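Local coordinates for protein 3-hydroxyacyl-thioester dehydratase X (Mycobacterium tuberculosis, PDB 4OOB) that catalyses the reversible hydration of trans-2-enoyl-CoA to (3R)-3-hydroxyacyl-CoA, accepting a broad range of chain lengths with a preference for C8 to C12 substrates, at residues Q77-A82 against D116-Q121; R101-D106 against Q129-S134. One frame throughout, in Å; residues are numbered along the deposited sequence.

Contact 1: residues Q77-A82 against D116-Q121; sequences QYRPIA and DVAWHQ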
loop_
_atom_site.group_PDB
_atom_site.type_symbol
_atom_site.label_atom_id
_atom_site.label_comp_id
_atom_site.label_asym_id
_atom_site.label_seq_id
_atom_site.Cartn_x
_atom_site.Cartn_y
_atom_site.Cartn_z
ATOM N N GLN A 77 2.271 -7.187 11.779
ATOM C CA GLN A 77 1.301 -8.229 12.039
ATOM C C GLN A 77 1.702 -9.039 13.255
ATOM O O GLN A 77 2.679 -9.745 13.176
ATOM C CB GLN A 77 1.164 -9.155 10.809
ATOM C CG GLN A 77 0.128 -10.259 10.974
ATOM C CD GLN A 77 -0.113 -10.998 9.671
ATOM O OE1 GLN A 77 -0.881 -10.578 8.802
ATOM N NE2 GLN A 77 0.570 -12.086 9.526
ATOM N N TYR A 78 0.921 -8.991 14.347
ATOM C CA TYR A 78 1.205 -9.756 15.585
ATOM C C TYR A 78 0.692 -11.165 15.449
ATOM O O TYR A 78 1.280 -12.089 15.965
ATOM C CB TYR A 78 0.596 -9.064 16.829
ATOM C CG TYR A 78 1.185 -7.675 17.029
ATOM C CD1 TYR A 78 2.449 -7.505 17.590
ATOM C CD2 TYR A 78 0.499 -6.546 16.613
ATOM C CE1 TYR A 78 3.022 -6.235 17.754
ATOM C CE2 TYR A 78 1.043 -5.266 16.748
ATOM C CZ TYR A 78 2.316 -5.106 17.317
ATOM O OH TYR A 78 2.862 -3.852 17.427
ATOM N N ARG A 79 -0.442 -11.325 14.784
ATOM C CA ARG A 79 -0.889 -12.627 14.389
ATOM C C ARG A 79 -1.788 -12.532 13.185
ATOM O O ARG A 79 -2.489 -11.563 13.025
ATOM C CB ARG A 79 -1.617 -13.340 15.536
ATOM C CG ARG A 79 -2.801 -12.599 16.149
ATOM C CD ARG A 79 -3.977 -13.541 16.485
ATOM N NE ARG A 79 -4.963 -13.521 15.386
ATOM C CZ ARG A 79 -6.110 -14.201 15.328
ATOM N NH1 ARG A 79 -6.492 -15.013 16.307
ATOM N NH2 ARG A 79 -6.884 -14.063 14.258
ATOM N N PRO A 80 -1.791 -13.570 12.354
ATOM C CA PRO A 80 -2.615 -13.651 11.167
ATOM C C PRO A 80 -4.080 -13.497 11.447
ATOM O O PRO A 80 -4.568 -13.932 12.463
ATOM C CB PRO A 80 -2.372 -15.083 10.646
ATOM C CG PRO A 80 -1.068 -15.497 11.232
ATOM C CD PRO A 80 -0.954 -14.768 12.533
ATOM N N ILE A 81 -4.770 -12.884 10.518
ATOM C CA ILE A 81 -6.199 -12.691 10.623
ATOM C C ILE A 81 -6.885 -13.711 9.710
ATOM O O ILE A 81 -6.539 -13.850 8.533
ATOM C CB ILE A 81 -6.577 -11.263 10.197
ATOM C CG1 ILE A 81 -6.004 -10.251 11.196
ATOM C CG2 ILE A 81 -8.092 -11.104 10.107
ATOM C CD1 ILE A 81 -6.044 -8.835 10.674
ATOM N N ALA A 82 -7.832 -14.442 10.284
ATOM C CA ALA A 82 -8.534 -15.447 9.542
ATOM C C ALA A 82 -9.579 -14.771 8.655
ATOM O O ALA A 82 -10.129 -13.724 8.965
ATOM C CB ALA A 82 -9.163 -16.499 10.465
ATOM N N ASP A 116 -7.546 -8.185 21.522
ATOM C CA ASP A 116 -6.149 -8.071 21.156
ATOM C C ASP A 116 -5.928 -7.456 19.765
ATOM O O ASP A 116 -6.770 -7.605 18.866
ATOM C CB ASP A 116 -5.519 -9.441 21.207
ATOM C CG ASP A 116 -5.610 -10.068 22.589
ATOM O OD1 ASP A 116 -5.651 -9.354 23.644
ATOM O OD2 ASP A 116 -5.628 -11.298 22.603
ATOM N N VAL A 117 -4.791 -6.776 19.601
ATOM C CA VAL A 117 -4.391 -6.203 18.314
ATOM C C VAL A 117 -3.624 -7.244 17.487
ATOM O O VAL A 117 -2.524 -7.656 17.842
ATOM C CB VAL A 117 -3.549 -4.900 18.454
ATOM C CG1 VAL A 117 -3.142 -4.369 17.096
ATOM C CG2 VAL A 117 -4.345 -3.821 19.177
ATOM N N ALA A 118 -4.197 -7.632 16.362
ATOM C CA ALA A 118 -3.566 -8.587 15.481
ATOM C C ALA A 118 -2.693 -7.909 14.463
ATOM O O ALA A 118 -1.700 -8.475 14.051
ATOM C CB ALA A 118 -4.604 -9.417 14.791
ATOM N N TRP A 119 -3.034 -6.681 14.084
ATOM C CA TRP A 119 -2.436 -6.061 12.898
ATOM C C TRP A 119 -2.493 -4.534 13.040
ATOM O O TRP A 119 -3.544 -3.960 13.337
ATOM C CB TRP A 119 -3.198 -6.572 11.659
ATOM C CG TRP A 119 -2.686 -6.250 10.226
ATOM C CD1 TRP A 119 -1.999 -7.101 9.376
ATOM C CD2 TRP A 119 -2.907 -5.049 9.480
ATOM N NE1 TRP A 119 -1.783 -6.498 8.140
ATOM C CE2 TRP A 119 -2.325 -5.241 8.176
ATOM C CE3 TRP A 119 -3.536 -3.851 9.770
ATOM C CZ2 TRP A 119 -2.348 -4.267 7.202
ATOM C CZ3 TRP A 119 -3.568 -2.879 8.814
ATOM C CH2 TRP A 119 -2.969 -3.081 7.522
ATOM N N HIS A 120 -1.348 -3.908 12.831
ATOM C CA HIS A 120 -1.151 -2.491 13.043
ATOM C C HIS A 120 -0.525 -1.866 11.796
ATOM O O HIS A 120 0.419 -2.420 11.230
ATOM C CB HIS A 120 -0.202 -2.308 14.257
ATOM C CG HIS A 120 0.107 -0.882 14.575
ATOM N ND1 HIS A 120 -0.660 -0.114 15.435
ATOM C CD2 HIS A 120 1.114 -0.089 14.166
ATOM C CE1 HIS A 120 -0.151 1.103 15.501
ATOM N NE2 HIS A 120 0.923 1.142 14.735
ATOM N N GLN A 121 -0.977 -0.680 11.422
ATOM C CA GLN A 121 -0.407 0.001 10.272
ATOM C C GLN A 121 -0.209 1.530 10.423
ATOM O O GLN A 121 -1.046 2.208 10.957
ATOM C CB GLN A 121 -1.271 -0.281 9.077
ATOM C CG GLN A 121 -0.925 0.496 7.837
ATOM C CD GLN A 121 -1.853 0.109 6.708
ATOM O OE1 GLN A 121 -1.448 -0.619 5.827
ATOM N NE2 GLN A 121 -3.123 0.537 6.766
#

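Contact 2: residues R101-D106 against Q129-S134; sequences RGLLVD and QRTSLS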
loop_
_atom_site.group_PDB
_atom_site.type_symbol
_atom_site.label_atom_id
_atom_site.label_comp_id
_atom_site.label_asym_id
_atom_site.label_seq_id
_atom_site.Cartn_x
_atom_site.Cartn_y
_atom_site.Cartn_z
ATOM N N ARG A 101 6.725 18.900 -1.711
ATOM C CA ARG A 101 5.724 18.650 -2.698
ATOM C C ARG A 101 4.367 18.546 -2.066
ATOM O O ARG A 101 3.379 18.310 -2.753
ATOM C CB ARG A 101 6.099 17.399 -3.509
ATOM C CG ARG A 101 7.117 17.759 -4.579
ATOM C CD ARG A 101 7.831 16.605 -5.223
ATOM N NE ARG A 101 6.951 15.535 -5.594
ATOM C CZ ARG A 101 7.067 14.261 -5.204
ATOM N NH1 ARG A 101 8.076 13.859 -4.435
ATOM N NH2 ARG A 101 6.173 13.368 -5.635
ATOM N N GLY A 102 4.315 18.738 -0.755
ATOM C CA GLY A 102 3.039 18.869 -0.060
ATOM C C GLY A 102 3.096 18.602 1.421
ATOM O O GLY A 102 4.133 18.820 2.062
ATOM N N LEU A 103 1.989 18.091 1.939
ATOM C CA LEU A 103 1.771 17.884 3.347
ATOM C C LEU A 103 1.591 16.370 3.570
ATOM O O LEU A 103 0.726 15.735 2.979
ATOM C CB LEU A 103 0.550 18.670 3.800
ATOM C CG LEU A 103 0.594 19.906 4.723
ATOM C CD1 LEU A 103 1.928 20.656 4.799
ATOM C CD2 LEU A 103 -0.544 20.870 4.442
ATOM N N LEU A 104 2.449 15.823 4.424
ATOM C CA LEU A 104 2.406 14.442 4.791
ATOM C C LEU A 104 1.554 14.365 6.042
ATOM O O LEU A 104 1.657 15.226 6.926
ATOM C CB LEU A 104 3.816 13.873 5.112
ATOM C CG LEU A 104 4.898 14.013 4.046
ATOM C CD1 LEU A 104 6.299 13.848 4.645
ATOM C CD2 LEU A 104 4.704 12.956 2.952
ATOM N N VAL A 105 0.780 13.291 6.119
ATOM C CA VAL A 105 0.070 12.932 7.335
ATOM C C VAL A 105 0.161 11.432 7.546
ATOM O O VAL A 105 0.159 10.661 6.581
ATOM C CB VAL A 105 -1.401 13.335 7.252
ATOM C CG1 VAL A 105 -2.086 12.633 6.068
ATOM C CG2 VAL A 105 -2.090 12.998 8.554
ATOM N N ASP A 106 0.201 11.012 8.795
ATOM C CA ASP A 106 0.201 9.617 9.122
ATOM C C ASP A 106 -1.189 9.144 9.501
ATOM O O ASP A 106 -1.880 9.769 10.306
ATOM C CB ASP A 106 1.130 9.343 10.292
ATOM C CG ASP A 106 2.616 9.468 9.957
ATOM O OD1 ASP A 106 3.070 9.500 8.774
ATOM O OD2 ASP A 106 3.345 9.544 10.955
ATOM N N GLN A 129 0.515 19.929 -2.787
ATOM C CA GLN A 129 0.269 21.383 -2.623
ATOM C C GLN A 129 1.615 22.064 -2.428
ATOM O O GLN A 129 2.590 21.411 -2.013
ATOM C CB GLN A 129 -0.619 21.686 -1.391
ATOM C CG GLN A 129 -0.026 21.204 -0.084
ATOM C CD GLN A 129 -1.068 20.886 0.961
ATOM O OE1 GLN A 129 -1.464 21.729 1.703
ATOM N NE2 GLN A 129 -1.469 19.632 1.042
ATOM N N ARG A 130 1.669 23.367 -2.659
ATOM C CA ARG A 130 2.875 24.163 -2.322
ATOM C C ARG A 130 3.013 24.290 -0.822
ATOM O O ARG A 130 2.036 24.525 -0.143
ATOM C CB ARG A 130 2.824 25.600 -2.894
ATOM C CG ARG A 130 4.188 26.098 -3.304
ATOM C CD ARG A 130 4.250 27.564 -3.729
ATOM N NE ARG A 130 4.284 28.261 -2.484
ATOM C CZ ARG A 130 5.342 28.732 -1.869
ATOM N NH1 ARG A 130 6.534 28.792 -2.419
ATOM N NH2 ARG A 130 5.151 29.180 -0.674
ATOM N N THR A 131 4.231 24.192 -0.319
ATOM C CA THR A 131 4.536 24.499 1.083
ATOM C C THR A 131 5.731 25.463 1.147
ATOM O O THR A 131 6.406 25.677 0.145
ATOM C CB THR A 131 4.944 23.219 1.831
ATOM O OG1 THR A 131 6.277 22.825 1.448
ATOM C CG2 THR A 131 3.958 22.069 1.536
ATOM N N SER A 132 6.046 25.955 2.340
ATOM C CA SER A 132 7.274 26.731 2.561
ATOM C C SER A 132 8.572 25.958 2.292
ATOM O O SER A 132 9.625 26.517 2.480
ATOM C CB SER A 132 7.343 27.185 4.014
ATOM O OG SER A 132 7.774 26.095 4.842
ATOM N N LEU A 133 8.513 24.673 1.929
ATOM C CA LEU A 133 9.709 23.897 1.608
ATOM C C LEU A 133 9.812 23.710 0.092
ATOM O O LEU A 133 10.734 23.063 -0.385
ATOM C CB LEU A 133 9.652 22.508 2.312
ATOM C CG LEU A 133 10.430 22.163 3.577
ATOM C CD1 LEU A 133 10.511 23.333 4.554
ATOM C CD2 LEU A 133 9.866 20.921 4.280
ATOM N N SER A 134 8.872 24.277 -0.662
ATOM C CA SER A 134 8.783 24.005 -2.083
ATOM C C SER A 134 9.886 24.704 -2.897
ATOM O O SER A 134 10.286 24.216 -3.968
ATOM C CB SER A 134 7.388 24.352 -2.619
ATOM O OG SER A 134 6.376 23.513 -2.037
#

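Contact 1: residues Q77-A82 against D116-Q121
Tyr78 meets Val117 and His120 of segment 116-121, its atoms making the contacts in turn from CB outward. Its CB lies 3.6 Å from Val117 O; CG, which chi1 (-61°) sets anti to the carbonyl carbon, stays close to the same oxygen, and CD2 comes within 3.4 Å of it while also meeting Val117 CG1. Farther out, CE2 reaches His120 CB at 4.1 Å, and the two side chains lie side by side, pointing the same way. Ala118 O is gripped by two consecutive amides: Tyr78 N at 2.7 Å, tilted from the carbonyl plane, and Arg79 N at 3.2 Å, in that plane on a lone pair. Ala118 and Trp119 form a classic beta bulge, both facing Val111. On the buried side, Gln77 OE1 approaches Trp119 CD1 at the ring edge, 3.7 Å away, and Ile81 CD1 packs on Trp119 CB at 3.8 Å. The polar ends turn elsewhere: Trp119 NE1 to Leu41 O, Gln77 NE2 to Asp210 O, and Arg79 to Asp85 in a salt bridge. The contact marks where strand 69-77 leaves its antiparallel neighbour 116-128 in this hotdog-fold sheet, with Pro44 of helix 43-57 covering Ile81 and Trp119.

Contact 2: residues R101-D106 against Q129-S134
Gln129 and Leu103 bury the most surface here, and their side chains meet obliquely. With CG of Gln129 between its backbone N and carbonyl carbon (chi1 60°), the chain runs past Gly102 CA and lays its amide against the leucine, NE2 3.6 Å from Leu103 CB. NE2 has its hydrogen-bond acceptor in His127 O. Two residues after Gln129, Thr131 turns CG2 to Gly102, 3.3 Å from its O, and also touches Leu103 CD1 with it at 4.1 Å. At phi 160° and psi -149° Gly102 has a backbone where a CB would press on the preceding carbonyl O and lie close to Gln129 N; a CA-H...O contact of 3.2 Å links Gly102 CA to Gln129 O. One backbone bond joins the segments, Gln129 N to Arg101 O at 3.3 Å. Thr131 is fixed by its own turn: its OG1 accepts from Leu133 N at 2.9 Å, an ST turn within the type I turn 131-134, and also bonds to His99 O. The contact lies where strand 102-113 begins and strand 116-128 has just ended, with Glu98 of strand 86-99 touching both Leu103 and Thr131.

Overall arrangement
Both contacts work on the hairpin of strands 102-113 and 116-128, neighbours in the antiparallel sheet, but toward its two ends, their centres about 32 Å apart. Contact 1 involves the start of strand 116-128 and the exit from strand 69-77; contact 2 involves the start of strand 102-113 and the loop following strand 116-128. Contact 1 is the larger, with Gln77, Ala118, Ile81 and Trp119 buried and Tyr78 exposed, and has two amides on one carbonyl. Contact 2 lies farther out, its centre about 20 Å from the chain centre against 16 Å; the exposed Gln129 buries the most area there, setting its amide against leucine, beside a glycine and an ST turn.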